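Long-range contacts in Sn-glycerol-3-phosphate ABC transporter substrate-binding protein UspB (PDB 4MFI), which probably captures glycerophosphocholine outside the cytoplasmic membrane of Mycobacterium tuberculosis and delivers it to an ABC transporter for import: residues 37-42 / 94-99; 43-48 / 69-74. All blocks are in the same frame, centred on the assembly; numbering follows the deposited sequence.

Contact 1: 37-42 / 94-99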
# COMPACT_ATOMS: atom_id res chain seq x y z
N GLY A 37 -32.41 -8.60 2.47
CA GLY A 37 -32.13 -7.20 2.23
C GLY A 37 -30.92 -7.08 1.32
O GLY A 37 -30.17 -8.05 1.16
N PRO A 38 -30.72 -5.90 0.71
CA PRO A 38 -29.61 -5.68 -0.23
C PRO A 38 -28.25 -5.96 0.39
O PRO A 38 -28.09 -5.89 1.61
CB PRO A 38 -29.73 -4.19 -0.57
CG PRO A 38 -31.16 -3.86 -0.31
CD PRO A 38 -31.56 -4.70 0.86
N ILE A 39 -27.28 -6.28 -0.46
CA ILE A 39 -25.89 -6.38 -0.05
C ILE A 39 -25.40 -5.00 0.38
O ILE A 39 -25.39 -4.06 -0.43
CB ILE A 39 -25.02 -6.91 -1.21
CG1 ILE A 39 -25.46 -8.32 -1.59
CG2 ILE A 39 -23.54 -6.89 -0.83
CD1 ILE A 39 -24.87 -8.83 -2.90
N ASP A 40 -24.99 -4.86 1.64
CA ASP A 40 -24.51 -3.58 2.15
C ASP A 40 -22.99 -3.49 1.99
O ASP A 40 -22.25 -4.27 2.60
CB ASP A 40 -24.91 -3.40 3.63
CG ASP A 40 -26.42 -3.18 3.80
OD1 ASP A 40 -27.01 -2.41 3.02
OD2 ASP A 40 -27.02 -3.80 4.72
N PHE A 41 -22.55 -2.58 1.14
CA PHE A 41 -21.14 -2.39 0.82
C PHE A 41 -20.65 -1.11 1.48
O PHE A 41 -21.04 -0.01 1.08
CB PHE A 41 -20.96 -2.34 -0.71
CG PHE A 41 -19.56 -2.01 -1.17
CD1 PHE A 41 -18.46 -2.28 -0.37
CD2 PHE A 41 -19.36 -1.41 -2.40
CE1 PHE A 41 -17.17 -1.96 -0.79
CE2 PHE A 41 -18.08 -1.09 -2.84
CZ PHE A 41 -16.99 -1.37 -2.04
N TRP A 42 -19.82 -1.27 2.51
CA TRP A 42 -19.27 -0.14 3.25
C TRP A 42 -17.93 0.28 2.69
O TRP A 42 -16.94 -0.46 2.78
CB TRP A 42 -19.11 -0.49 4.73
CG TRP A 42 -20.39 -0.57 5.50
CD1 TRP A 42 -21.66 -0.67 4.99
CD2 TRP A 42 -20.53 -0.55 6.92
NE1 TRP A 42 -22.57 -0.72 6.01
CE2 TRP A 42 -21.90 -0.65 7.21
CE3 TRP A 42 -19.62 -0.47 7.98
CZ2 TRP A 42 -22.39 -0.67 8.52
CZ3 TRP A 42 -20.11 -0.49 9.28
CH2 TRP A 42 -21.48 -0.59 9.53
N VAL A 94 -24.22 -5.32 10.55
CA VAL A 94 -22.88 -5.28 9.98
C VAL A 94 -22.99 -5.18 8.47
O VAL A 94 -24.03 -5.52 7.89
CB VAL A 94 -22.07 -6.54 10.36
CG1 VAL A 94 -21.75 -6.55 11.86
CG2 VAL A 94 -22.81 -7.80 9.95
N PRO A 95 -21.92 -4.70 7.81
CA PRO A 95 -21.90 -4.71 6.35
C PRO A 95 -21.81 -6.14 5.83
O PRO A 95 -21.39 -7.04 6.57
CB PRO A 95 -20.62 -3.95 6.01
CG PRO A 95 -19.74 -4.12 7.23
CD PRO A 95 -20.71 -4.08 8.39
N ASP A 96 -22.18 -6.35 4.58
CA ASP A 96 -21.90 -7.62 3.91
C ASP A 96 -20.50 -7.62 3.32
O ASP A 96 -19.83 -8.66 3.26
CB ASP A 96 -22.91 -7.87 2.80
CG ASP A 96 -24.30 -8.09 3.34
OD1 ASP A 96 -24.63 -9.25 3.67
OD2 ASP A 96 -25.05 -7.10 3.45
N VAL A 97 -20.06 -6.44 2.88
CA VAL A 97 -18.75 -6.25 2.26
C VAL A 97 -18.16 -4.99 2.86
O VAL A 97 -18.81 -3.94 2.87
CB VAL A 97 -18.88 -6.09 0.72
CG1 VAL A 97 -17.52 -5.79 0.10
CG2 VAL A 97 -19.49 -7.34 0.10
N VAL A 98 -16.95 -5.09 3.39
CA VAL A 98 -16.33 -3.95 4.06
C VAL A 98 -14.90 -3.71 3.58
O VAL A 98 -14.12 -4.65 3.40
CB VAL A 98 -16.40 -4.08 5.62
CG1 VAL A 98 -15.64 -5.31 6.10
CG2 VAL A 98 -15.88 -2.81 6.29
N LEU A 99 -14.57 -2.44 3.36
CA LEU A 99 -13.25 -2.04 2.89
C LEU A 99 -12.29 -1.86 4.07
O LEU A 99 -12.46 -0.96 4.90
CB LEU A 99 -13.37 -0.73 2.11
CG LEU A 99 -12.11 -0.19 1.43
CD1 LEU A 99 -11.62 -1.18 0.38
CD2 LEU A 99 -12.38 1.16 0.80
O HOH W 1 -25.78 -3.21 7.69
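W42 lays one face of its indole against the P95 ring, and this CH-pi contact is the chief side-chain meeting between residues 37-42 and 94-99. P95 CB sits 3.4 Å from the centroid of the five-membered ring and only 10° off its normal; P95 CG lies at the rim by CD2 and CE3, and P95 CD sits over the six-membered ring, 3.7 Å from W42 CZ3. W42 CG stands anti to the carbonyl carbon (chi1 -73°), beside the backbone N; the indole beyond it lies over P95. K84 of helix 78-88 makes a cation-pi contact with the same indole.

F41 and V97 meet on the other face of the sheet. Here V97 CG1 touches CD1 of the phenyl ring at 3.7 Å, and V97 O lies at the ring edge, in its plane.

Where the second strand has yet to begin, D96 lends a side chain to the pairing: its OD2 accepts from D40 N at 2.9 Å, almost straight at 178°, on the anti side of the carboxylate and tilted out of its plane. D40 O in turn takes two donors, D96 N and V97 N. D40 OD2 and D96 OD2 are 4.0 Å apart, a repulsion that K33 probably offsets by salt-bridging both oxygens; R319 holds D96 OD1.

Beyond this, W42 N to V97 O (2.9 Å) and L99 N to W42 O continue the ladder. Strand 39-43, flanked by parallel strands 69-73 and 97-101 with helices 50-63 and 78-88 in the connections, is consistent with the alpha/beta domain of a periplasmic-binding-protein fold.

Contact 2: 43-48 / 69-74; sequences SSHPGQ and VKLIDA
H45 reaches back from the loop after strand 39-43 to lie against L71 and D73, and its imidazole makes the main side-chain contact between residues 43-48 and 69-74. CB leaves the backbone toward strand 69-73, and chi1 of -42° puts CG anti to the carbonyl carbon, beside the backbone N. From there the ring divides its neighbours. On one flank, ND1 passes 4.2 Å from L71 CD2 and takes its polar partner elsewhere, in a hydrogen bond with E53 of helix 50-63. CE1 then abuts the isobutyl group of L71, 3.7 Å from L71 CG, which lies near the ring plane. NE2, at the tip, rests 3.6 Å from D73 CB; on the way back to CG, CD2 lies 3.8 Å from D73 CG, with the carboxylate plane turned 65° from the imidazole. Over one face of the ring lies S43 O, 4.0 Å from its plane and above the centre.

The backbone forms a last parallel bridge, S43 with D73: S43 N donates to I72 O at 3.2 Å, nearly straight, and A74 N to S43 O at 3.0 Å. S43 OG accepts from H45 N at 2.9 Å, closing an ST turn where the chain leaves the strand, and also bonds to E53.

E53 thus grips both S43 and H45 and would help fix the rotation of the imidazole. The carboxylates of E53, bonded to ND1, and of D73, close to NE2 and CD2 without a hydrogen bond, would probably both favour a protonated ring.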
# COMPACT_ATOMS: atom_id res chain seq x y z
N SER A 43 -17.89 1.47 2.11
CA SER A 43 -16.67 1.99 1.49
C SER A 43 -16.40 3.43 1.93
O SER A 43 -17.31 4.17 2.29
CB SER A 43 -16.81 1.94 -0.04
OG SER A 43 -15.66 2.48 -0.67
N SER A 44 -15.12 3.81 1.89
CA SER A 44 -14.74 5.20 2.10
C SER A 44 -14.56 5.91 0.76
O SER A 44 -14.18 7.08 0.71
CB SER A 44 -13.43 5.28 2.89
OG SER A 44 -12.44 4.49 2.27
N HIS A 45 -14.86 5.20 -0.33
CA HIS A 45 -14.71 5.74 -1.68
C HIS A 45 -13.30 6.27 -1.92
O HIS A 45 -13.13 7.44 -2.27
CB HIS A 45 -15.72 6.87 -1.94
CG HIS A 45 -17.10 6.60 -1.41
ND1 HIS A 45 -17.82 5.46 -1.73
CD2 HIS A 45 -17.90 7.32 -0.59
CE1 HIS A 45 -18.99 5.50 -1.12
NE2 HIS A 45 -19.07 6.62 -0.42
N PRO A 46 -12.28 5.41 -1.74
CA PRO A 46 -10.90 5.89 -1.82
C PRO A 46 -10.58 6.47 -3.19
O PRO A 46 -11.04 5.94 -4.21
CB PRO A 46 -10.07 4.64 -1.55
CG PRO A 46 -10.96 3.50 -1.99
CD PRO A 46 -12.35 3.94 -1.60
N GLY A 47 -9.80 7.55 -3.23
CA GLY A 47 -9.52 8.21 -4.48
C GLY A 47 -10.75 8.86 -5.09
O GLY A 47 -10.85 8.98 -6.31
N GLN A 48 -11.68 9.28 -4.23
CA GLN A 48 -12.92 9.94 -4.64
C GLN A 48 -13.68 9.13 -5.68
O GLN A 48 -14.06 9.64 -6.74
CB GLN A 48 -12.64 11.34 -5.19
CG GLN A 48 -11.94 12.26 -4.22
CD GLN A 48 -11.98 13.70 -4.69
OE1 GLN A 48 -13.01 14.19 -5.14
NE2 GLN A 48 -10.84 14.38 -4.59
N VAL A 69 -27.28 -4.01 -4.50
CA VAL A 69 -26.22 -3.55 -3.61
C VAL A 69 -26.49 -2.12 -3.17
O VAL A 69 -26.87 -1.27 -3.98
CB VAL A 69 -24.84 -3.61 -4.31
CG1 VAL A 69 -23.74 -3.18 -3.34
CG2 VAL A 69 -24.57 -5.00 -4.85
N LYS A 70 -26.31 -1.87 -1.88
CA LYS A 70 -26.42 -0.53 -1.34
C LYS A 70 -25.01 -0.04 -1.02
O LYS A 70 -24.29 -0.66 -0.23
CB LYS A 70 -27.29 -0.56 -0.08
CG LYS A 70 -27.41 0.76 0.65
CD LYS A 70 -27.90 1.89 -0.24
CE LYS A 70 -28.03 3.18 0.56
NZ LYS A 70 -28.41 4.35 -0.30
N LEU A 71 -24.61 1.06 -1.65
CA LEU A 71 -23.32 1.68 -1.39
C LEU A 71 -23.46 2.62 -0.20
O LEU A 71 -24.21 3.59 -0.24
CB LEU A 71 -22.82 2.45 -2.61
CG LEU A 71 -21.44 3.11 -2.49
CD1 LEU A 71 -20.37 2.06 -2.28
CD2 LEU A 71 -21.14 3.95 -3.73
N ILE A 72 -22.75 2.30 0.88
CA ILE A 72 -22.82 3.07 2.11
C ILE A 72 -21.54 3.88 2.26
O ILE A 72 -20.45 3.32 2.18
CB ILE A 72 -22.93 2.13 3.32
CG1 ILE A 72 -24.16 1.22 3.19
CG2 ILE A 72 -22.98 2.93 4.62
CD1 ILE A 72 -25.45 1.97 3.20
N ASP A 73 -21.67 5.19 2.47
CA ASP A 73 -20.52 6.02 2.82
C ASP A 73 -20.17 5.74 4.28
O ASP A 73 -20.80 6.28 5.20
CB ASP A 73 -20.81 7.51 2.61
CG ASP A 73 -19.56 8.38 2.70
OD1 ASP A 73 -18.53 7.92 3.24
OD2 ASP A 73 -19.60 9.54 2.23
N ALA A 74 -19.16 4.91 4.48
CA ALA A 74 -18.82 4.41 5.81
C ALA A 74 -17.70 5.20 6.47
O ALA A 74 -17.24 4.86 7.56
CB ALA A 74 -18.45 2.93 5.73

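Contacts 1 and 2 show how one strand can serve two neighbours: strand 39-43 pairs in parallel with 97-101 in contact 1, while its parallel pairing with 69-73 begins on residues of contact 1 and ends at S43 in contact 2. Their centres lie 10 Å apart, with contact 2 nested inside the chain loop that contact 1 closes. Probable hydrogen bonds run from K70 N to I39 O (2.8 Å) and from I72 N to F41 O (2.9 Å), and W42 CD1 packs on I72 CB at 3.5 Å. In this family, loops at the C-terminal ends of such strands usually face the interdomain cleft; contact 2, its centre about 19 Å from the chain centre against 23 Å for contact 1, is probably nearer to it.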